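Local coordinates for protein 401aa long hypothetical glucose-1-phosphate thymidylyltransferase (Sulfolobus tokodaii, PDB 2GGO) that probably acts as a bifunctional nucleotidyl- and acetyltransferase in the synthesis of UDP-N-acetylglucosamine and UDP-N-acetylgalactosamine, at residues 27-32 with 220-225; 205-210 with 215-220; 294-299 with 352-357; 313-318 with 327-332. All coordinates share one frame; numbering follows the deposited sequence.

Contact 1. Residues 27-32 with 220-225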
loop_
_atom_site.group_PDB
_atom_site.type_symbol
_atom_site.label_atom_id
_atom_site.label_comp_id
_atom_site.label_asym_id
_atom_site.label_seq_id
_atom_site.Cartn_x
_atom_site.Cartn_y
_atom_site.Cartn_z
ATOM N N PRO A 27 -3.944 5.176 1.074
ATOM C CA PRO A 27 -3.249 6.440 1.203
ATOM C C PRO A 27 -1.819 6.311 1.752
ATOM O O PRO A 27 -1.475 5.420 2.564
ATOM C CB PRO A 27 -4.155 7.262 2.132
ATOM C CG PRO A 27 -4.852 6.302 2.945
ATOM C CD PRO A 27 -4.827 4.953 2.245
ATOM N N ILE A 28 -0.974 7.175 1.224
ATOM C CA ILE A 28 0.352 7.370 1.728
ATOM C C ILE A 28 0.289 8.837 2.075
ATOM O O ILE A 28 0.086 9.682 1.180
ATOM C CB ILE A 28 1.397 7.097 0.645
ATOM C CG1 ILE A 28 1.245 5.669 0.141
ATOM C CG2 ILE A 28 2.799 7.345 1.204
ATOM C CD1 ILE A 28 1.698 5.523 -1.247
ATOM N N LEU A 29 0.392 9.141 3.369
ATOM C CA LEU A 29 0.068 10.463 3.878
ATOM C C LEU A 29 -1.268 10.847 3.274
ATOM O O LEU A 29 -2.201 10.040 3.259
ATOM C CB LEU A 29 1.177 11.464 3.537
ATOM C CG LEU A 29 2.569 11.106 4.053
ATOM C CD1 LEU A 29 3.607 12.156 3.689
ATOM C CD2 LEU A 29 2.583 10.852 5.564
ATOM N N SER A 30 -1.370 12.023 2.685
ATOM C CA SER A 30 -2.667 12.463 2.238
ATOM C C SER A 30 -3.170 11.967 0.881
ATOM O O SER A 30 -4.295 12.299 0.513
ATOM C CB SER A 30 -2.680 13.978 2.224
ATOM O OG SER A 30 -2.012 14.458 1.069
ATOM N N LYS A 31 -2.399 11.203 0.105
ATOM C CA LYS A 31 -2.910 10.860 -1.232
ATOM C C LYS A 31 -2.763 9.409 -1.580
ATOM O O LYS A 31 -1.873 8.739 -1.052
ATOM C CB LYS A 31 -2.406 11.829 -2.339
ATOM C CG LYS A 31 -0.935 11.802 -2.649
ATOM C CD LYS A 31 -0.440 13.102 -3.294
ATOM C CE LYS A 31 1.050 12.935 -3.673
ATOM N NZ LYS A 31 1.682 14.045 -4.447
ATOM N N PRO A 32 -3.672 8.904 -2.425
ATOM C CA PRO A 32 -3.625 7.479 -2.729
ATOM C C PRO A 32 -2.335 7.079 -3.485
ATOM O O PRO A 32 -1.724 7.894 -4.190
ATOM C CB PRO A 32 -4.888 7.269 -3.550
ATOM C CG PRO A 32 -5.113 8.557 -4.201
ATOM C CD PRO A 32 -4.771 9.575 -3.143
ATOM N N LYS A 220 5.505 5.485 6.791
ATOM C CA LYS A 220 6.644 5.921 7.627
ATOM C C LYS A 220 7.728 6.506 6.746
ATOM O O LYS A 220 8.149 7.645 6.924
ATOM C CB LYS A 220 7.196 4.763 8.428
ATOM C CG LYS A 220 6.397 4.411 9.687
ATOM C CD LYS A 220 7.060 3.270 10.357
ATOM C CE LYS A 220 8.296 3.766 11.137
ATOM N NZ LYS A 220 8.806 2.551 11.783
ATOM N N TRP A 221 8.127 5.749 5.728
ATOM C CA TRP A 221 9.071 6.311 4.740
ATOM C C TRP A 221 8.680 7.709 4.223
ATOM O O TRP A 221 9.451 8.667 4.277
ATOM C CB TRP A 221 9.265 5.354 3.574
ATOM C CG TRP A 221 10.451 5.801 2.765
ATOM C CD1 TRP A 221 11.762 5.472 2.982
ATOM C CD2 TRP A 221 10.441 6.718 1.657
ATOM N NE1 TRP A 221 12.563 6.112 2.060
ATOM C CE2 TRP A 221 11.776 6.885 1.242
ATOM C CE3 TRP A 221 9.429 7.393 0.962
ATOM C CZ2 TRP A 221 12.120 7.697 0.148
ATOM C CZ3 TRP A 221 9.761 8.193 -0.086
ATOM C CH2 TRP A 221 11.101 8.352 -0.492
ATOM N N ALA A 222 7.477 7.829 3.707
ATOM C CA ALA A 222 7.005 9.091 3.201
ATOM C C ALA A 222 7.043 10.255 4.194
ATOM O O ALA A 222 7.291 11.408 3.805
ATOM C CB ALA A 222 5.568 8.915 2.618
ATOM N N LEU A 223 6.703 9.967 5.454
ATOM C CA LEU A 223 6.687 10.978 6.495
ATOM C C LEU A 223 8.112 11.456 6.672
ATOM O O LEU A 223 8.377 12.668 6.769
ATOM C CB LEU A 223 6.101 10.411 7.817
ATOM C CG LEU A 223 6.023 11.432 8.951
ATOM C CD1 LEU A 223 5.455 12.768 8.477
ATOM C CD2 LEU A 223 5.199 10.844 10.081
ATOM N N ASP A 224 9.037 10.510 6.654
ATOM C CA ASP A 224 10.434 10.879 6.798
ATOM C C ASP A 224 10.938 11.713 5.618
ATOM O O ASP A 224 11.597 12.744 5.807
ATOM C CB ASP A 224 11.281 9.632 6.956
ATOM C CG ASP A 224 11.187 9.040 8.345
ATOM O OD1 ASP A 224 10.906 9.779 9.311
ATOM O OD2 ASP A 224 11.426 7.828 8.478
ATOM N N ASN A 225 10.592 11.284 4.411
ATOM C CA ASN A 225 11.301 11.728 3.226
ATOM C C ASN A 225 10.590 12.733 2.366
ATOM O O ASN A 225 11.251 13.603 1.795
ATOM C CB ASN A 225 11.707 10.528 2.402
ATOM C CG ASN A 225 12.822 9.748 3.042
ATOM O OD1 ASN A 225 12.599 8.796 3.806
ATOM N ND2 ASN A 225 14.050 10.156 2.752
#

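Contact 2. Residues 205-210 with 215-220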
loop_
_atom_site.group_PDB
_atom_site.type_symbol
_atom_site.label_atom_id
_atom_site.label_comp_id
_atom_site.label_asym_id
_atom_site.label_seq_id
_atom_site.Cartn_x
_atom_site.Cartn_y
_atom_site.Cartn_z
ATOM N N TYR A 205 14.171 4.117 -2.999
ATOM C CA TYR A 205 13.197 3.296 -2.241
ATOM C C TYR A 205 12.089 2.631 -3.098
ATOM O O TYR A 205 11.443 3.267 -3.925
ATOM C CB TYR A 205 12.612 4.153 -1.101
ATOM C CG TYR A 205 11.612 3.481 -0.155
ATOM C CD1 TYR A 205 12.048 2.694 0.921
ATOM C CD2 TYR A 205 10.221 3.686 -0.305
ATOM C CE1 TYR A 205 11.123 2.104 1.801
ATOM C CE2 TYR A 205 9.293 3.097 0.583
ATOM C CZ TYR A 205 9.757 2.319 1.625
ATOM O OH TYR A 205 8.860 1.726 2.485
ATOM N N TRP A 206 11.920 1.338 -2.865
ATOM C CA TRP A 206 10.926 0.486 -3.471
ATOM C C TRP A 206 10.197 -0.310 -2.346
ATOM O O TRP A 206 10.811 -0.739 -1.381
ATOM C CB TRP A 206 11.631 -0.484 -4.414
ATOM C CG TRP A 206 10.723 -1.387 -5.256
ATOM C CD1 TRP A 206 10.129 -1.068 -6.444
ATOM C CD2 TRP A 206 10.335 -2.750 -4.974
ATOM N NE1 TRP A 206 9.400 -2.142 -6.923
ATOM C CE2 TRP A 206 9.506 -3.180 -6.036
ATOM C CE3 TRP A 206 10.601 -3.645 -3.919
ATOM C CZ2 TRP A 206 8.933 -4.460 -6.074
ATOM C CZ3 TRP A 206 10.036 -4.925 -3.966
ATOM C CH2 TRP A 206 9.205 -5.309 -5.026
ATOM N N MET A 207 8.899 -0.546 -2.502
ATOM C CA MET A 207 8.157 -1.400 -1.588
ATOM C C MET A 207 6.975 -1.918 -2.378
ATOM O O MET A 207 6.254 -1.137 -2.946
ATOM C CB MET A 207 7.669 -0.541 -0.406
ATOM C CG MET A 207 6.776 -1.263 0.667
ATOM S SD MET A 207 7.619 -2.622 1.498
ATOM C CE MET A 207 8.719 -1.702 2.595
ATOM N N ASP A 208 6.747 -3.218 -2.465
ATOM C CA ASP A 208 5.408 -3.588 -2.909
ATOM C C ASP A 208 4.493 -3.603 -1.693
ATOM O O ASP A 208 4.847 -4.110 -0.619
ATOM C CB ASP A 208 5.337 -4.891 -3.703
ATOM C CG ASP A 208 5.514 -6.079 -2.852
ATOM O OD1 ASP A 208 6.290 -5.945 -1.878
ATOM O OD2 ASP A 208 4.903 -7.130 -3.157
ATOM N N ILE A 209 3.328 -2.999 -1.830
ATOM C CA ILE A 209 2.458 -2.918 -0.696
ATOM C C ILE A 209 1.651 -4.191 -0.785
ATOM O O ILE A 209 0.574 -4.214 -1.327
ATOM C CB ILE A 209 1.641 -1.659 -0.761
ATOM C CG1 ILE A 209 2.566 -0.454 -0.661
ATOM C CG2 ILE A 209 0.631 -1.613 0.376
ATOM C CD1 ILE A 209 1.846 0.791 -1.053
ATOM N N GLY A 210 2.226 -5.271 -0.287
ATOM C CA GLY A 210 1.630 -6.589 -0.429
ATOM C C GLY A 210 1.111 -7.219 0.849
ATOM O O GLY A 210 0.591 -8.331 0.837
ATOM N N ILE A 215 1.501 -0.912 4.627
ATOM C CA ILE A 215 0.921 0.435 4.686
ATOM C C ILE A 215 1.608 1.327 5.741
ATOM O O ILE A 215 1.794 2.543 5.546
ATOM C CB ILE A 215 -0.619 0.363 4.916
ATOM C CG1 ILE A 215 -1.269 -0.610 3.928
ATOM C CG2 ILE A 215 -1.244 1.765 4.902
ATOM C CD1 ILE A 215 -2.826 -0.549 3.882
ATOM N N ILE A 216 1.978 0.709 6.869
ATOM C CA ILE A 216 2.795 1.404 7.875
ATOM C C ILE A 216 4.209 1.684 7.311
ATOM O O ILE A 216 4.657 2.794 7.299
ATOM C CB ILE A 216 2.843 0.684 9.255
ATOM C CG1 ILE A 216 1.400 0.418 9.767
ATOM C CG2 ILE A 216 3.454 1.643 10.233
ATOM C CD1 ILE A 216 1.223 -0.709 10.879
ATOM N N ASP A 217 4.894 0.658 6.867
ATOM C CA ASP A 217 6.147 0.810 6.145
ATOM C C ASP A 217 6.148 2.049 5.210
ATOM O O ASP A 217 6.862 3.035 5.485
ATOM C CB ASP A 217 6.419 -0.483 5.358
ATOM C CG ASP A 217 6.588 -1.674 6.248
ATOM O OD1 ASP A 217 6.740 -1.453 7.461
ATOM O OD2 ASP A 217 6.554 -2.842 5.776
ATOM N N VAL A 218 5.343 2.067 4.146
ATOM C CA VAL A 218 5.499 3.235 3.211
ATOM C C VAL A 218 5.120 4.593 3.780
ATOM O O VAL A 218 5.645 5.671 3.385
ATOM C CB VAL A 218 4.814 3.022 1.815
ATOM C CG1 VAL A 218 5.367 1.794 1.168
ATOM C CG2 VAL A 218 3.340 2.818 2.011
ATOM N N ASN A 219 4.178 4.602 4.708
ATOM C CA ASN A 219 3.714 5.884 5.221
ATOM C C ASN A 219 4.786 6.398 6.126
ATOM O O ASN A 219 5.003 7.609 6.193
ATOM C CB ASN A 219 2.404 5.670 6.010
ATOM C CG ASN A 219 1.200 6.016 5.245
ATOM O OD1 ASN A 219 0.826 7.167 5.158
ATOM N ND2 ASN A 219 0.542 5.020 4.685
ATOM N N LYS A 220 5.505 5.485 6.791
ATOM C CA LYS A 220 6.644 5.921 7.627
ATOM C C LYS A 220 7.728 6.506 6.746
ATOM O O LYS A 220 8.149 7.645 6.924
ATOM C CB LYS A 220 7.196 4.763 8.428
ATOM C CG LYS A 220 6.397 4.411 9.687
ATOM C CD LYS A 220 7.060 3.270 10.357
ATOM C CE LYS A 220 8.296 3.766 11.137
ATOM N NZ LYS A 220 8.806 2.551 11.783
#

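Contact 3. Residues 294-299 with 352-357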
loop_
_atom_site.group_PDB
_atom_site.type_symbol
_atom_site.label_atom_id
_atom_site.label_comp_id
_atom_site.label_asym_id
_atom_site.label_seq_id
_atom_site.Cartn_x
_atom_site.Cartn_y
_atom_site.Cartn_z
ATOM N N GLU A 294 -4.121 8.241 22.947
ATOM C CA GLU A 294 -2.702 8.236 22.586
ATOM C C GLU A 294 -2.601 7.369 21.299
ATOM O O GLU A 294 -3.253 6.322 21.174
ATOM C CB GLU A 294 -1.843 7.718 23.771
ATOM C CG GLU A 294 -0.251 7.606 23.536
ATOM C CD GLU A 294 0.497 6.861 24.621
ATOM O OE1 GLU A 294 0.116 6.832 25.802
ATOM O OE2 GLU A 294 1.523 6.246 24.294
ATOM N N VAL A 295 -1.795 7.827 20.340
ATOM C CA VAL A 295 -1.555 7.122 19.089
ATOM C C VAL A 295 -0.064 7.066 18.834
ATOM O O VAL A 295 0.652 8.015 19.152
ATOM C CB VAL A 295 -2.257 7.855 17.889
ATOM C CG1 VAL A 295 -1.945 7.164 16.555
ATOM C CG2 VAL A 295 -3.734 7.953 18.105
ATOM N N LYS A 296 0.392 5.924 18.308
ATOM C CA LYS A 296 1.789 5.744 17.992
ATOM C C LYS A 296 1.926 4.880 16.769
ATOM O O LYS A 296 1.295 3.804 16.669
ATOM C CB LYS A 296 2.487 5.025 19.152
ATOM C CG LYS A 296 4.016 5.144 19.076
ATOM C CD LYS A 296 4.629 3.842 19.482
ATOM C CE LYS A 296 3.905 2.668 19.002
ATOM N NZ LYS A 296 4.745 1.431 19.255
ATOM N N GLU A 297 2.789 5.286 15.863
ATOM C CA GLU A 297 3.038 4.467 14.675
ATOM C C GLU A 297 1.828 3.828 14.063
ATOM O O GLU A 297 1.743 2.600 13.916
ATOM C CB GLU A 297 4.042 3.367 14.963
ATOM C CG GLU A 297 4.784 2.989 13.697
ATOM C CD GLU A 297 6.152 2.426 13.989
ATOM O OE1 GLU A 297 6.483 1.337 13.472
ATOM O OE2 GLU A 297 6.895 3.079 14.756
ATOM N N SER A 298 0.888 4.638 13.639
ATOM C CA SER A 298 -0.305 4.096 12.968
ATOM C C SER A 298 -0.780 5.037 11.904
ATOM O O SER A 298 -0.496 6.215 11.946
ATOM C CB SER A 298 -1.470 3.908 13.974
ATOM O OG SER A 298 -0.940 3.469 15.196
ATOM N N VAL A 299 -1.575 4.494 11.006
ATOM C CA VAL A 299 -2.137 5.196 9.901
ATOM C C VAL A 299 -3.614 5.130 10.153
ATOM O O VAL A 299 -4.202 4.039 10.281
ATOM C CB VAL A 299 -1.786 4.480 8.575
ATOM C CG1 VAL A 299 -2.283 5.291 7.389
ATOM C CG2 VAL A 299 -0.224 4.282 8.510
ATOM N N ARG A 352 7.200 -8.335 12.855
ATOM C CA ARG A 352 7.165 -7.273 13.843
ATOM C C ARG A 352 6.825 -7.840 15.203
ATOM O O ARG A 352 5.929 -8.659 15.345
ATOM C CB ARG A 352 6.200 -6.174 13.442
ATOM C CG ARG A 352 6.552 -5.448 12.142
ATOM C CD ARG A 352 5.368 -4.613 11.675
ATOM N NE ARG A 352 4.967 -3.613 12.677
ATOM C CZ ARG A 352 5.166 -2.296 12.603
ATOM N NH1 ARG A 352 5.776 -1.746 11.551
ATOM N NH2 ARG A 352 4.764 -1.514 13.610
ATOM N N ARG A 353 7.595 -7.399 16.179
ATOM C CA ARG A 353 7.454 -7.798 17.561
ATOM C C ARG A 353 6.272 -7.021 18.123
ATOM O O ARG A 353 5.491 -7.569 18.916
ATOM C CB ARG A 353 8.737 -7.443 18.350
ATOM C CG ARG A 353 8.832 -8.092 19.773
ATOM C CD ARG A 353 9.561 -7.188 20.824
ATOM N NE ARG A 353 9.356 -7.701 22.182
ATOM C CZ ARG A 353 9.294 -6.960 23.295
ATOM N NH1 ARG A 353 9.422 -5.630 23.238
ATOM N NH2 ARG A 353 9.095 -7.569 24.476
ATOM N N LYS A 354 6.188 -5.754 17.711
ATOM C CA LYS A 354 5.014 -4.842 17.949
ATOM C C LYS A 354 4.106 -4.608 16.707
ATOM O O LYS A 354 4.488 -3.994 15.673
ATOM C CB LYS A 354 5.458 -3.493 18.490
ATOM C CG LYS A 354 6.125 -3.573 19.875
ATOM C CD LYS A 354 5.625 -2.427 20.712
ATOM C CE LYS A 354 5.714 -2.713 22.180
ATOM N NZ LYS A 354 6.987 -2.077 22.592
ATOM N N LEU A 355 2.889 -5.101 16.813
ATOM C CA LEU A 355 1.942 -4.957 15.742
ATOM C C LEU A 355 0.561 -4.996 16.389
ATOM O O LEU A 355 0.266 -5.884 17.149
ATOM C CB LEU A 355 2.098 -6.084 14.714
ATOM C CG LEU A 355 1.096 -5.956 13.544
ATOM C CD1 LEU A 355 1.379 -4.639 12.782
ATOM C CD2 LEU A 355 1.233 -7.138 12.652
ATOM N N GLY A 356 -0.237 -3.971 16.151
ATOM C CA GLY A 356 -1.598 -3.982 16.622
ATOM C C GLY A 356 -2.507 -4.515 15.556
ATOM O O GLY A 356 -2.349 -5.668 15.101
ATOM N N ALA A 357 -3.508 -3.720 15.222
ATOM C CA ALA A 357 -4.647 -4.226 14.511
ATOM C C ALA A 357 -4.869 -3.635 13.129
ATOM O O ALA A 357 -4.404 -2.561 12.854
ATOM C CB ALA A 357 -5.914 -4.108 15.419
#

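Contact 4. Residues 313-318 with 327-332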
loop_
_atom_site.group_PDB
_atom_site.type_symbol
_atom_site.label_atom_id
_atom_site.label_comp_id
_atom_site.label_asym_id
_atom_site.label_seq_id
_atom_site.Cartn_x
_atom_site.Cartn_y
_atom_site.Cartn_z
ATOM N N GLY A 313 -1.703 1.789 18.788
ATOM C CA GLY A 313 -0.245 1.684 18.627
ATOM C C GLY A 313 -0.060 0.719 17.487
ATOM O O GLY A 313 -0.923 -0.134 17.302
ATOM N N ASP A 314 0.852 1.023 16.551
ATOM C CA ASP A 314 1.216 0.123 15.448
ATOM C C ASP A 314 0.092 -0.448 14.634
ATOM O O ASP A 314 0.126 -1.625 14.225
ATOM C CB ASP A 314 1.959 -1.025 16.009
ATOM C CG ASP A 314 3.182 -0.570 16.811
ATOM O OD1 ASP A 314 4.143 -0.162 16.102
ATOM O OD2 ASP A 314 3.168 -0.597 18.105
ATOM N N SER A 315 -0.884 0.351 14.350
ATOM C CA SER A 315 -2.070 -0.135 13.662
ATOM C C SER A 315 -2.399 0.576 12.377
ATOM O O SER A 315 -1.847 1.640 12.098
ATOM C CB SER A 315 -3.249 0.005 14.601
ATOM O OG SER A 315 -2.843 -0.484 15.923
ATOM N N VAL A 316 -3.289 -0.027 11.607
ATOM C CA VAL A 316 -3.803 0.649 10.397
ATOM C C VAL A 316 -5.300 0.723 10.505
ATOM O O VAL A 316 -5.963 -0.316 10.574
ATOM C CB VAL A 316 -3.505 -0.088 9.090
ATOM C CG1 VAL A 316 -4.174 0.690 7.924
ATOM C CG2 VAL A 316 -1.988 -0.143 8.816
ATOM N N ILE A 317 -5.848 1.928 10.521
ATOM C CA ILE A 317 -7.300 2.026 10.706
ATOM C C ILE A 317 -7.926 2.723 9.507
ATOM O O ILE A 317 -7.511 3.797 9.127
ATOM C CB ILE A 317 -7.622 2.808 11.980
ATOM C CG1 ILE A 317 -7.197 2.063 13.228
ATOM C CG2 ILE A 317 -9.084 3.141 12.143
ATOM C CD1 ILE A 317 -7.315 3.088 14.407
ATOM N N ALA A 318 -8.940 2.110 8.917
ATOM C CA ALA A 318 -9.357 2.551 7.618
ATOM C C ALA A 318 -10.297 3.745 7.730
ATOM O O ALA A 318 -10.181 4.494 8.745
ATOM C CB ALA A 318 -9.893 1.417 6.816
ATOM N N THR A 327 -11.796 1.827 23.799
ATOM C CA THR A 327 -11.300 0.649 23.017
ATOM C C THR A 327 -9.794 0.721 23.093
ATOM O O THR A 327 -9.303 1.828 22.844
ATOM C CB THR A 327 -11.735 0.960 21.663
ATOM O OG1 THR A 327 -13.140 1.243 21.656
ATOM C CG2 THR A 327 -11.193 0.028 20.545
ATOM N N LEU A 328 -9.032 -0.370 23.093
ATOM C CA LEU A 328 -7.614 -0.369 23.372
ATOM C C LEU A 328 -7.205 -1.456 22.420
ATOM O O LEU A 328 -7.895 -2.408 22.247
ATOM C CB LEU A 328 -7.190 -0.887 24.745
ATOM C CG LEU A 328 -7.946 -0.210 25.853
ATOM C CD1 LEU A 328 -7.646 -0.597 27.119
ATOM C CD2 LEU A 328 -7.104 1.141 25.717
ATOM N N ILE A 329 -6.181 -1.187 21.652
ATOM C CA ILE A 329 -5.497 -2.175 20.860
ATOM C C ILE A 329 -4.233 -2.635 21.534
ATOM O O ILE A 329 -3.423 -1.847 22.011
ATOM C CB ILE A 329 -5.155 -1.608 19.428
ATOM C CG1 ILE A 329 -6.443 -1.072 18.784
ATOM C CG2 ILE A 329 -4.444 -2.771 18.601
ATOM C CD1 ILE A 329 -6.277 -0.573 17.408
ATOM N N ALA A 330 -4.011 -3.934 21.557
ATOM C CA ALA A 330 -2.812 -4.476 22.098
ATOM C C ALA A 330 -1.800 -4.570 20.955
ATOM O O ALA A 330 -2.175 -4.968 19.873
ATOM C CB ALA A 330 -3.119 -5.822 22.550
ATOM N N ASN A 331 -0.528 -4.258 21.188
ATOM C CA ASN A 331 0.452 -4.399 20.112
ATOM C C ASN A 331 1.593 -5.359 20.427
ATOM O O ASN A 331 2.585 -5.393 19.690
ATOM C CB ASN A 331 1.018 -3.057 19.673
ATOM C CG ASN A 331 1.457 -2.241 20.783
ATOM O OD1 ASN A 331 1.202 -2.555 21.941
ATOM N ND2 ASN A 331 2.086 -1.137 20.468
ATOM N N LEU A 332 1.443 -6.156 21.476
ATOM C CA LEU A 332 2.484 -7.071 21.949
ATOM C C LEU A 332 1.870 -8.357 22.519
ATOM O O LEU A 332 0.984 -8.257 23.359
ATOM C CB LEU A 332 3.269 -6.355 23.020
ATOM C CG LEU A 332 4.560 -6.870 23.642
ATOM C CD1 LEU A 332 5.689 -6.616 22.651
ATOM C CD2 LEU A 332 4.743 -6.060 24.844
#

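Contact 1. Residues 27-32 with 220-225
L29 lays its branched end against A222 and L223, on the last turns of helix 212-225. Its CB stops short of the helix, and contact begins at CG, which lies 4.0 Å from A222 CB. Beyond CG the two methyls divide the work. CD1 lies 3.9 Å from A222 CB and 3.8 Å from the carbonyl A222 O, so it spans the side chain and backbone of one residue. CD2 turns to the neighbouring residue and rests 4.2 Å from L223 CB. CG stands beside the backbone N (chi1 -58°) and the chain is extended beyond it (chi2 -179°), which carries both methyls out to the helix. L29 occupies the second position of a type II' beta turn running from I28 to K31, which joins the short antiparallel strands 27-28 and 31-32; its positive phi of 47° belongs to that position, one more often filled by glycine. The turn is closed by I28 N to K31 O at 2.9 Å and by K31 N to I28 O. Next to L29, I28 offers only its CG2 branch, which meets A222 CB at 3.5 Å, tighter than usual for two carbons. N219, one turn earlier on the helix, hydrogen-bonds P27 O and L29 N through its side-chain amide. Y264, from strand 263-265, touches both L29 and L223.

Contact 2. Residues 205-210 with 215-220
A strand-to-helix step in the nucleotidyltransferase domain brings Y205, M207 and I209, on one side of segment 205-210, against V218 of helix 212-225. V218 uses both methyls. Its CG1 meets M207 CG at 3.4 Å, a tight carbon pair, and sits at the edge of the Y205 ring, 3.7 Å from Y205 OH. Its CG2 faces I209 CD1 at 4.0 Å, where the two side chains cross at about a right angle. M207 CG is anti to the backbone N (chi1 177°), which directs it at V218; bends at chi2 and chi3 then swing CE to 3.8 Å from D217 CB. One turn back along the helix, I215 CG1 closes on I209 CG2 at 4.2 Å. No hydrogen bond joins the segments, so apolar packing carries the contact. Within the helix, I215 O accepts both N219 N and, at 2.9 Å, N219 ND2, from opposite faces of its carbonyl plane. Strand 206-208 pairs antiparallel with strand 100-102, whose F101 also touches V218. The helix thus backs a two-stranded ribbon beside the probable nucleotide site, where the side chains of I209 and R13 are about 7 Å apart, within a GT-A-type nucleotidyltransferase domain.

Contact 3. Residues 294-299 with 352-357
R352 brings the edge of its guanidinium to the carboxylate of E297, the only salt bridge between the two segments. R352 NH2 lies 3.3 Å from E297 OE1, with an N-H...O angle of 148°; the hydrogen bond is weak. E297 OE1 sits near the guanidinium plane; the two flat groups are turned 86° apart, and a single N-H, from NH2, makes the bond. The side chains come from opposite directions: E297 is extended beyond CG, whereas R352 bends at chi3 (59°). That bend folds the guanidinium back over its own loop, where NE and NH2 both donate to K354 O, at 3.1 Å and 3.2 Å, from opposite faces of the carbonyl plane. This side-on grip limits rotation of the group. Nearby, K296 NZ touches K354 CD at 4.2 Å. The stronger partners lie beside the contact: D314 bridges to K296 and to R352, and E297 OE1 also pairs with K220 of helix 212-225. A leucine in place of R352 would probably leave K354 O without these two donors and E297 and D314 each short of a cationic partner. E297 itself has positive phi at the bend between two faces of the coil, and S298 OG closes on K296 O at 2.7 Å. Such a bend, where the chain passes from one parallel sheet to the next, is a corner of the left-handed parallel beta-helix built by transferase hexapeptide repeats.

Contact 4. Residues 313-318 with 327-332
I329 and N331 bury the most surface here, with G313 third: methyl groups laid on a hydroxyl at one end, a polar pair at the other. I329 sets CD1 3.7 Å from S315 OG and CG2 3.9 Å from the same oxygen, so both branches close on one hydroxyl oxygen from one side. I329 also touches F323, as does I317. At the other end N331 ND2 donates to D314 OD2 at 2.7 Å with an N-H...O angle of 159°. The oxygen is met nearly along its C-O axis and lies close to the amide plane of N331, while carboxylate and amide planes are 39° apart. N331 CG stands between the backbone N and the carbonyl carbon (chi1 49°), and this raises the amide from its own coil toward the other. On the way ND2 passes G313, 4.1 Å from G313 CA; a side chain there would run into the amide, so the glycine fits the close approach. OD2 is also the oxygen that serves K296, while OD1 serves R352, so the carboxylate is a shared acceptor for three donor groups, which would favour its charged form. An alanine in place of D314 would probably leave the amide of N331 without its acceptor and the two cations without their common counter-charge. D314 has positive phi at the bend between strands 311-313 and 316-317, and N331 follows strand 328-329, one circuit of three short strands later: stacked corners of a left-handed parallel beta-helix.

Contacts 1 and 2 share K220 and helix 212-225, their centres about 9 Å apart; they also touch where W221 CD1 lies 3.5 Å from Y205 CD1. Contacts 3 and 4, with centres about 5 Å apart, meet in the beta-helix, where V299 O and I317 N lie 2.7 Å apart in neighbouring strands. The same helix joins the two groups: K220 NZ forms a salt bridge with E297 OE1 at 3.1 Å, and I216 CG1 packs on V316 CG2 at 3.6 Å, linking contact 2 to contact 4. Contact 2 alone comes near the probable nucleotide site; the other three are away from the probable substrate-binding residues and belong to the domain junction and the beta-helix.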